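Local coordinates for protein predicted metal-dependent phosphohydrolase (Magnetospirillum magnetotacticum MS-1, PDB 3KH1) that is a predicted metal-dependent phosphohydrolase of the HD-domain family that may act as a 5'-deoxynucleotidase, at residues D41-F53 against I65-E79. Numbering follows the deposited sequence.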
ATOM      1  N   ASP A  41      -7.570   5.952   1.470  1.00  8.54           N
ATOM      2  CA  ASP A  41      -6.932   5.796   0.176  1.00  8.50           C
ATOM      3  C   ASP A  41      -5.645   4.983   0.257  1.00  8.54           C
ATOM      4  O   ASP A  41      -5.311   4.290  -0.700  1.00  8.90           O
ATOM      5  CB  ASP A  41      -6.601   7.158  -0.455  1.00  9.59           C
ATOM      6  CG  ASP A  41      -7.735   7.766  -1.211  1.00 10.17           C
ATOM      7  OD1 ASP A  41      -8.850   7.213  -1.258  1.00 10.25           O
ATOM      8  OD2 ASP A  41      -7.459   8.845  -1.801  1.00 11.30           O
ATOM      9  N   ALA A  42      -4.861   5.140   1.323  1.00  8.11           N
ATOM     10  CA  ALA A  42      -3.579   4.413   1.427  1.00  9.36           C
ATOM     11  C   ALA A  42      -3.854   2.926   1.558  1.00  8.13           C
ATOM     12  O   ALA A  42      -3.239   2.116   0.869  1.00  9.48           O
ATOM     13  CB  ALA A  42      -2.745   4.934   2.615  1.00  9.56           C
ATOM     14  N   GLU A  43      -4.768   2.536   2.442  1.00  9.32           N
ATOM     15  CA  GLU A  43      -5.026   1.096   2.621  1.00  9.07           C
ATOM     16  C   GLU A  43      -5.746   0.525   1.393  1.00  9.23           C
ATOM     17  O   GLU A  43      -5.522  -0.623   1.057  1.00  8.44           O
ATOM     18  CB  GLU A  43      -5.722   0.808   3.880  1.00 13.34           C
ATOM     19  CG  GLU A  43      -7.032   1.328   3.912  1.00 11.09           C
ATOM     20  CD  GLU A  43      -7.680   1.416   5.397  1.00 12.99           C
ATOM     21  OE1 GLU A  43      -7.090   1.084   6.452  1.00 15.90           O
ATOM     22  OE2 GLU A  43      -8.772   1.865   5.414  1.00 10.54           O
ATOM     23  N   HIS A  44      -6.504   1.348   0.655  1.00  8.76           N
ATOM     24  CA  HIS A  44      -7.104   0.923  -0.621  1.00  8.83           C
ATOM     25  C   HIS A  44      -6.017   0.612  -1.632  1.00  9.02           C
ATOM     26  O   HIS A  44      -6.062  -0.459  -2.264  1.00  8.64           O
ATOM     27  CB  HIS A  44      -8.045   2.015  -1.161  1.00  8.86           C
ATOM     28  CG  HIS A  44      -8.676   1.672  -2.468  1.00  8.79           C
ATOM     29  ND1 HIS A  44      -9.765   0.821  -2.558  1.00 10.33           N
ATOM     30  CD2 HIS A  44      -8.332   1.981  -3.746  1.00 10.45           C
ATOM     31  CE1 HIS A  44     -10.108   0.703  -3.832  1.00 11.00           C
ATOM     32  NE2 HIS A  44      -9.230   1.348  -4.570  1.00 10.98           N
ATOM     33  N   SER A  45      -5.032   1.515  -1.772  1.00  8.19           N
ATOM     34  CA  SER A  45      -3.953   1.296  -2.720  1.00  8.03           C
ATOM     35  C   SER A  45      -3.120   0.065  -2.287  1.00  8.28           C
ATOM     36  O   SER A  45      -2.676  -0.692  -3.163  1.00  8.10           O
ATOM     37  CB  SER A  45      -3.097   2.540  -2.888  1.00  8.99           C
ATOM     38  OG  SER A  45      -3.786   3.483  -3.704  1.00 11.81           O
ATOM     39  N   TRP A  46      -2.850  -0.122  -0.990  1.00  8.27           N
ATOM     40  CA  TRP A  46      -2.222  -1.370  -0.541  1.00  8.50           C
ATOM     41  C   TRP A  46      -2.978  -2.571  -1.092  1.00  8.53           C
ATOM     42  O   TRP A  46      -2.379  -3.505  -1.625  1.00  8.99           O
ATOM     43  CB  TRP A  46      -2.200  -1.448   1.011  1.00  8.43           C
ATOM     44  CG  TRP A  46      -1.851  -2.840   1.473  1.00  8.32           C
ATOM     45  CD1 TRP A  46      -0.620  -3.367   1.512  1.00  9.16           C
ATOM     46  CD2 TRP A  46      -2.762  -3.844   1.906  1.00  8.32           C
ATOM     47  NE1 TRP A  46      -0.671  -4.657   1.901  1.00  8.68           N
ATOM     48  CE2 TRP A  46      -1.992  -4.981   2.162  1.00  8.46           C
ATOM     49  CE3 TRP A  46      -4.135  -3.878   2.094  1.00  9.29           C
ATOM     50  CZ2 TRP A  46      -2.544  -6.185   2.568  1.00  9.36           C
ATOM     51  CZ3 TRP A  46      -4.696  -5.080   2.557  1.00  8.99           C
ATOM     52  CH2 TRP A  46      -3.901  -6.216   2.776  1.00  9.81           C
ATOM     53  N   HIS A  47      -4.275  -2.571  -0.925  1.00  8.39           N
ATOM     54  CA  HIS A  47      -5.069  -3.729  -1.243  1.00  8.62           C
ATOM     55  C   HIS A  47      -5.066  -4.043  -2.710  1.00  8.44           C
ATOM     56  O   HIS A  47      -4.843  -5.186  -3.116  1.00  8.58           O
ATOM     57  CB  HIS A  47      -6.496  -3.484  -0.757  1.00  8.77           C
ATOM     58  CG  HIS A  47      -7.289  -4.723  -0.464  1.00  9.24           C
ATOM     59  ND1 HIS A  47      -8.564  -4.651   0.039  1.00  9.72           N
ATOM     60  CD2 HIS A  47      -7.010  -6.043  -0.612  1.00  9.99           C
ATOM     61  CE1 HIS A  47      -9.020  -5.882   0.232  1.00  9.87           C
ATOM     62  NE2 HIS A  47      -8.098  -6.749  -0.133  1.00  9.86           N
ATOM     63  N   ILE A  48      -5.219  -3.021  -3.546  1.00  8.61           N
ATOM     64  CA  ILE A  48      -5.264  -3.258  -4.998  0.50  9.10           C
ATOM     65  C   ILE A  48      -3.892  -3.619  -5.544  1.00  8.46           C
ATOM     66  O   ILE A  48      -3.781  -4.401  -6.462  1.00  9.65           O
ATOM     67  CB  ILE A  48      -5.739  -2.040  -5.842  0.50  9.17           C
ATOM     68  CG1 ILE A  48      -6.900  -1.242  -5.230  0.50  8.33           C
ATOM     69  CG2 ILE A  48      -6.146  -2.509  -7.254  0.50  8.17           C
ATOM     70  CD1 ILE A  48      -8.056  -2.120  -4.712  0.50 10.26           C
ATOM     71  N   ALA A  49      -2.831  -2.991  -5.024  1.00  8.69           N
ATOM     72  CA  ALA A  49      -1.485  -3.383  -5.470  1.00  8.80           C
ATOM     73  C   ALA A  49      -1.166  -4.823  -5.107  1.00  8.59           C
ATOM     74  O   ALA A  49      -0.553  -5.539  -5.905  1.00  9.35           O
ATOM     75  CB  ALA A  49      -0.419  -2.423  -4.891  1.00  9.12           C
ATOM     76  N   THR A  50      -1.604  -5.273  -3.937  1.00  8.47           N
ATOM     77  CA  THR A  50      -1.413  -6.657  -3.570  1.00  9.23           C
ATOM     78  C   THR A  50      -2.224  -7.580  -4.511  1.00  9.82           C
ATOM     79  O   THR A  50      -1.724  -8.608  -4.977  1.00  9.99           O
ATOM     80  CB  THR A  50      -1.826  -6.866  -2.090  1.00  8.84           C
ATOM     81  OG1 THR A  50      -1.068  -5.979  -1.265  1.00  9.17           O
ATOM     82  CG2 THR A  50      -1.585  -8.285  -1.624  1.00 10.66           C
HETATM   83  N   MSE A  51      -3.443  -7.167  -4.836  1.00  9.62           N
HETATM   84  CA  MSE A  51      -4.261  -7.906  -5.807  1.00  9.84           C
HETATM   85  C   MSE A  51      -3.585  -8.009  -7.177  1.00 10.19           C
HETATM   86  O   MSE A  51      -3.732  -9.015  -7.850  1.00 11.08           O
HETATM   87  CB  MSE A  51      -5.625  -7.238  -6.006  1.00 10.06           C
HETATM   88  CG  MSE A  51      -6.567  -7.397  -4.827  1.00 10.39           C
HETATM   89 SE   MSE A  51      -8.122  -6.267  -4.872  0.75  7.85          SE
HETATM   90  CE  MSE A  51      -9.056  -7.051  -6.433  1.00 13.18           C
ATOM     91  N   ALA A  52      -2.869  -6.973  -7.619  1.00  9.85           N
ATOM     92  CA  ALA A  52      -2.153  -7.030  -8.896  1.00  9.78           C
ATOM     93  C   ALA A  52      -1.219  -8.240  -8.932  1.00 10.98           C
ATOM     94  O   ALA A  52      -1.184  -8.950  -9.910  1.00 11.78           O
ATOM     95  CB  ALA A  52      -1.400  -5.703  -9.156  1.00 10.41           C
ATOM     96  N   PHE A  53      -0.441  -8.426  -7.872  1.00 10.27           N
ATOM     97  CA  PHE A  53       0.468  -9.541  -7.824  1.00 10.05           C
ATOM     98  C   PHE A  53      -0.280 -10.861  -7.712  1.00 10.25           C
ATOM     99  O   PHE A  53       0.031 -11.819  -8.391  1.00 12.48           O
ATOM    100  CB  PHE A  53       1.461  -9.369  -6.662  1.00 10.63           C
ATOM    101  CG  PHE A  53       2.490  -8.325  -6.908  1.00 10.13           C
ATOM    102  CD1 PHE A  53       3.454  -8.495  -7.899  1.00 10.58           C
ATOM    103  CD2 PHE A  53       2.500  -7.180  -6.155  1.00 10.49           C
ATOM    104  CE1 PHE A  53       4.399  -7.521  -8.113  1.00 11.35           C
ATOM    105  CE2 PHE A  53       3.478  -6.186  -6.331  1.00 10.30           C
ATOM    106  CZ  PHE A  53       4.420  -6.333  -7.321  1.00 10.60           C
ATOM    107  N   ILE A  65       3.564  -6.454 -14.414  1.00 11.33           N
ATOM    108  CA  ILE A  65       2.839  -6.462 -13.156  0.60 11.02           C
ATOM    109  C   ILE A  65       3.483  -5.546 -12.096  1.00 11.50           C
ATOM    110  O   ILE A  65       2.783  -4.919 -11.333  1.00 10.70           O
ATOM    111  CB  ILE A  65       2.654  -7.910 -12.637  0.60 10.97           C
ATOM    112  CG1 ILE A  65       1.694  -8.693 -13.565  0.60 11.79           C
ATOM    113  CG2 ILE A  65       2.260  -7.944 -11.144  0.60 10.54           C
ATOM    114  CD1 ILE A  65       0.237  -8.238 -13.501  0.60 10.99           C
ATOM    115  N   GLY A  66       4.802  -5.469 -12.033  1.00 11.70           N
ATOM    116  CA  GLY A  66       5.457  -4.575 -11.098  1.00 11.32           C
ATOM    117  C   GLY A  66       5.146  -3.116 -11.382  1.00 11.92           C
ATOM    118  O   GLY A  66       5.018  -2.295 -10.473  1.00 11.38           O
ATOM    119  N   ARG A  67       5.024  -2.797 -12.668  1.00 10.89           N
ATOM    120  CA  ARG A  67       4.655  -1.466 -13.080  1.00 11.62           C
ATOM    121  C   ARG A  67       3.200  -1.154 -12.754  1.00 11.27           C
ATOM    122  O   ARG A  67       2.899  -0.043 -12.301  1.00 11.59           O
ATOM    123  CB  ARG A  67       4.969  -1.278 -14.557  1.00 11.77           C
ATOM    124  CG  ARG A  67       4.750   0.124 -15.078  1.00 12.54           C
ATOM    125  CD  ARG A  67       5.398   0.328 -16.456  1.00 12.89           C
ATOM    126  NE  ARG A  67       5.358   1.709 -16.915  1.00 14.60           N
ATOM    127  CZ  ARG A  67       4.280   2.267 -17.438  1.00 16.59           C
ATOM    128  NH1 ARG A  67       3.149   1.559 -17.568  1.00 16.23           N
ATOM    129  NH2 ARG A  67       4.349   3.524 -17.814  1.00 15.46           N
ATOM    130  N   VAL A  68       2.322  -2.120 -12.957  1.00 10.09           N
ATOM    131  CA  VAL A  68       0.932  -1.998 -12.489  1.00 10.90           C
ATOM    132  C   VAL A  68       0.896  -1.720 -10.984  1.00 10.00           C
ATOM    133  O   VAL A  68       0.160  -0.829 -10.519  1.00  9.90           O
ATOM    134  CB  VAL A  68       0.106  -3.255 -12.851  1.00 11.62           C
ATOM    135  CG1 VAL A  68      -1.250  -3.263 -12.118  1.00 12.47           C
ATOM    136  CG2 VAL A  68      -0.093  -3.309 -14.393  1.00 12.88           C
ATOM    137  N   ALA A  69       1.707  -2.458 -10.212  1.00  9.40           N
ATOM    138  CA  ALA A  69       1.757  -2.272  -8.773  1.00 10.39           C
ATOM    139  C   ALA A  69       2.177  -0.851  -8.455  1.00  9.81           C
ATOM    140  O   ALA A  69       1.559  -0.195  -7.617  1.00  9.63           O
ATOM    141  CB  ALA A  69       2.676  -3.294  -8.092  1.00 10.92           C
ATOM    142  N   ARG A  70       3.243  -0.388  -9.081  1.00 10.17           N
ATOM    143  CA  ARG A  70       3.741   0.986  -8.821  1.00  9.57           C
ATOM    144  C   ARG A  70       2.689   2.025  -9.153  1.00  9.80           C
ATOM    145  O   ARG A  70       2.405   2.937  -8.381  1.00  9.96           O
ATOM    146  CB  ARG A  70       5.021   1.239  -9.621  1.00  9.80           C
ATOM    147  CG  ARG A  70       5.602   2.608  -9.467  1.00 10.63           C
ATOM    148  CD  ARG A  70       6.912   2.797 -10.111  1.00 11.19           C
ATOM    149  NE  ARG A  70       6.905   2.727 -11.576  1.00 10.55           N
ATOM    150  CZ  ARG A  70       7.364   1.709 -12.305  1.00 11.00           C
ATOM    151  NH1 ARG A  70       7.601   0.532 -11.756  1.00 11.29           N
ATOM    152  NH2 ARG A  70       7.485   1.836 -13.613  1.00 11.99           N
HETATM  153  N   MSE A  71       2.042   1.836 -10.291  1.00 10.37           N
HETATM  154  CA  MSE A  71       0.992   2.728 -10.734  1.00 10.44           C
HETATM  155  C   MSE A  71      -0.154   2.774  -9.717  1.00  9.42           C
HETATM  156  O   MSE A  71      -0.646   3.841  -9.352  1.00 10.61           O
HETATM  157  CB  MSE A  71       0.474   2.238 -12.107  1.00 11.47           C
HETATM  158  CG  MSE A  71      -0.662   3.042 -12.696  1.00 12.62           C
HETATM  159 SE   MSE A  71      -1.337   2.219 -14.334  0.75  9.58          SE
HETATM  160  CE  MSE A  71       0.067   2.804 -15.527  1.00 15.16           C
ATOM    161  N   LEU A  72      -0.567   1.617  -9.227  1.00  9.04           N
ATOM    162  CA  LEU A  72      -1.611   1.577  -8.217  1.00  8.80           C
ATOM    163  C   LEU A  72      -1.164   2.216  -6.913  1.00  9.36           C
ATOM    164  O   LEU A  72      -1.963   2.875  -6.236  1.00  9.70           O
ATOM    165  CB  LEU A  72      -2.085   0.144  -7.984  1.00  9.19           C
ATOM    166  CG  LEU A  72      -2.924  -0.436  -9.146  1.00  9.25           C
ATOM    167  CD1 LEU A  72      -3.063  -1.955  -8.959  1.00 11.78           C
ATOM    168  CD2 LEU A  72      -4.241   0.255  -9.207  1.00 12.92           C
ATOM    169  N   LEU A  73       0.063   2.001  -6.504  1.00  9.08           N
ATOM    170  CA  LEU A  73       0.552   2.601  -5.253  1.00  9.35           C
ATOM    171  C   LEU A  73       0.474   4.131  -5.336  1.00  9.15           C
ATOM    172  O   LEU A  73       0.241   4.790  -4.332  1.00  9.55           O
ATOM    173  CB  LEU A  73       1.958   2.185  -4.936  1.00  9.32           C
ATOM    174  CG  LEU A  73       2.108   0.680  -4.600  1.00  9.28           C
ATOM    175  CD1 LEU A  73       3.596   0.315  -4.520  1.00 10.75           C
ATOM    176  CD2 LEU A  73       1.419   0.354  -3.241  1.00 10.08           C
ATOM    177  N   ILE A  74       0.647   4.713  -6.526  1.00  9.50           N
ATOM    178  CA  ILE A  74       0.680   6.181  -6.625  1.00 10.17           C
ATOM    179  C   ILE A  74      -0.607   6.801  -7.165  1.00 10.78           C
ATOM    180  O   ILE A  74      -0.720   8.028  -7.206  1.00 11.12           O
ATOM    181  CB  ILE A  74       1.928   6.692  -7.402  1.00 11.01           C
ATOM    182  CG1 ILE A  74       1.975   6.246  -8.862  1.00 11.55           C
ATOM    183  CG2 ILE A  74       3.170   6.229  -6.673  1.00 12.93           C
ATOM    184  CD1 ILE A  74       1.116   7.077  -9.843  1.00 13.93           C
ATOM    185  N   HIS A  75      -1.569   5.986  -7.621  1.00 10.45           N
ATOM    186  CA  HIS A  75      -2.701   6.483  -8.394  1.00 11.28           C
ATOM    187  C   HIS A  75      -3.605   7.469  -7.681  1.00 10.70           C
ATOM    188  O   HIS A  75      -4.263   8.240  -8.355  1.00 12.04           O
ATOM    189  CB  HIS A  75      -3.561   5.321  -9.000  1.00 11.35           C
ATOM    190  CG  HIS A  75      -4.612   4.798  -8.069  1.00 11.87           C
ATOM    191  ND1 HIS A  75      -4.339   3.943  -7.003  1.00 11.40           N
ATOM    192  CD2 HIS A  75      -5.945   5.063  -8.013  1.00 11.98           C
ATOM    193  CE1 HIS A  75      -5.472   3.702  -6.344  1.00 12.17           C
ATOM    194  NE2 HIS A  75      -6.463   4.351  -6.955  1.00 11.82           N
ATOM    195  N   ASP A  76      -3.646   7.404  -6.352  1.00 10.79           N
ATOM    196  CA  ASP A  76      -4.458   8.299  -5.562  1.00 10.10           C
ATOM    197  C   ASP A  76      -3.693   9.374  -4.809  1.00 10.58           C
ATOM    198  O   ASP A  76      -4.282  10.165  -4.067  1.00 11.62           O
ATOM    199  CB  ASP A  76      -5.359   7.538  -4.578  1.00 10.31           C
ATOM    200  CG  ASP A  76      -6.709   7.169  -5.178  1.00 10.98           C
ATOM    201  OD1 ASP A  76      -7.109   7.778  -6.200  1.00 12.38           O
ATOM    202  OD2 ASP A  76      -7.364   6.320  -4.542  1.00 12.01           O
ATOM    203  N   ILE A  77      -2.406   9.507  -5.041  1.00 10.87           N
ATOM    204  CA  ILE A  77      -1.653  10.573  -4.358  1.00 11.38           C
ATOM    205  C   ILE A  77      -2.258  11.952  -4.562  1.00 12.20           C
ATOM    206  O   ILE A  77      -2.294  12.763  -3.609  1.00 12.78           O
ATOM    207  CB  ILE A  77      -0.157  10.491  -4.687  1.00 13.07           C
ATOM    208  CG1 ILE A  77       0.463   9.271  -3.917  1.00 14.07           C
ATOM    209  CG2 ILE A  77       0.555  11.836  -4.396  1.00 13.95           C
ATOM    210  CD1 ILE A  77       1.889   8.911  -4.351  1.00 16.36           C
ATOM    211  N   VAL A  78      -2.773  12.221  -5.769  1.00 12.41           N
ATOM    212  CA  VAL A  78      -3.420  13.513  -5.976  1.00 13.06           C
ATOM    213  C   VAL A  78      -4.572  13.814  -5.017  1.00 12.96           C
ATOM    214  O   VAL A  78      -4.875  15.005  -4.747  1.00 14.41           O
ATOM    215  CB  VAL A  78      -3.937  13.695  -7.430  1.00 13.43           C
ATOM    216  CG1 VAL A  78      -2.724  13.811  -8.403  1.00 14.98           C
ATOM    217  CG2 VAL A  78      -4.961  12.588  -7.831  1.00 14.69           C
ATOM    218  N   GLU A  79      -5.213  12.778  -4.475  1.00 12.05           N
ATOM    219  CA  GLU A  79      -6.324  12.981  -3.543  1.00 12.35           C
ATOM    220  C   GLU A  79      -5.917  13.629  -2.215  1.00 13.01           C
ATOM    221  O   GLU A  79      -6.775  14.117  -1.485  1.00 13.59           O
ATOM    222  CB  GLU A  79      -7.134  11.680  -3.341  1.00 12.43           C
ATOM    223  CG  GLU A  79      -7.681  11.126  -4.692  1.00 12.88           C
ATOM    224  CD  GLU A  79      -8.862  10.192  -4.576  1.00 12.59           C
ATOM    225  OE1 GLU A  79      -9.144   9.682  -3.498  1.00 14.00           O
ATOM    226  OE2 GLU A  79      -9.535  10.013  -5.631  1.00 16.27           O
TER
HETATM  227  O   HOH W   1      -6.241   4.297  -3.260  1.00 11.08           O
HETATM  228  O   HOH W   2      -9.872   6.529  -3.729  1.00 16.73           O
HETATM  229  O   HOH W   3      -2.431   5.797  -4.359  1.00 11.09           O
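Ser45 OG stands beside its own backbone N, anti to the carbonyl carbon (chi1 -76°), which points it at Leu72 and His75. His75 comes to meet it with CG between its backbone N and carbonyl carbon (chi1 86°). Ser45 OG lies 3.1 Å from His75 CE1, on an oblique approach to the ring. The rotation of that ring is fixed by a bond within its own segment. His75 ND1 donates 2.7 Å to Leu72 O, almost straight and in the ring plane, on a lone pair of the carbonyl.

Two waters join Ser45 to the other segment. One accepts from Ser45 OG at 2.6 Å and donates to Asp41 O and a carboxylate oxygen of Asp76. The second donates to Ser45 OG and Leu73 O and accepts from Asp76 N. At this end Asp41 OD2 and Glu79 OE1 are 2.5 Å apart, the two side chains crossing at about a right angle.

Farther along, the packing is apolar. The helices run antiparallel at 169°, with axes 8.4 Å apart. Ala49 and Ala69 face each other where the backbones are close, which probably lets the helices approach. Leu72 CD1 packs on Ile48 CG2 at 3.6 Å, and Ala52 CB meets Val68 CG1. The Phe53 ring lies obliquely against Ile65 and Ala69, with CE2 3.5 Å from Ala69 CB.

Trp46 NE1 bonds to Leu73 O of the second subunit, so the helix pair also borders the dimer interface. His44 NE2 is bonded to Asp141 on helix 132-151. The edges of the His44 and His75 rings face each other. A calcium ion lies about 8 Å from the His44 side chain, so His44 does not bind it here. His75 and Asp76 form the paired His-Asp signature of the HD domain. With His44 and Asp141 they match the H...HD...D set that usually binds the metal in this helical fold.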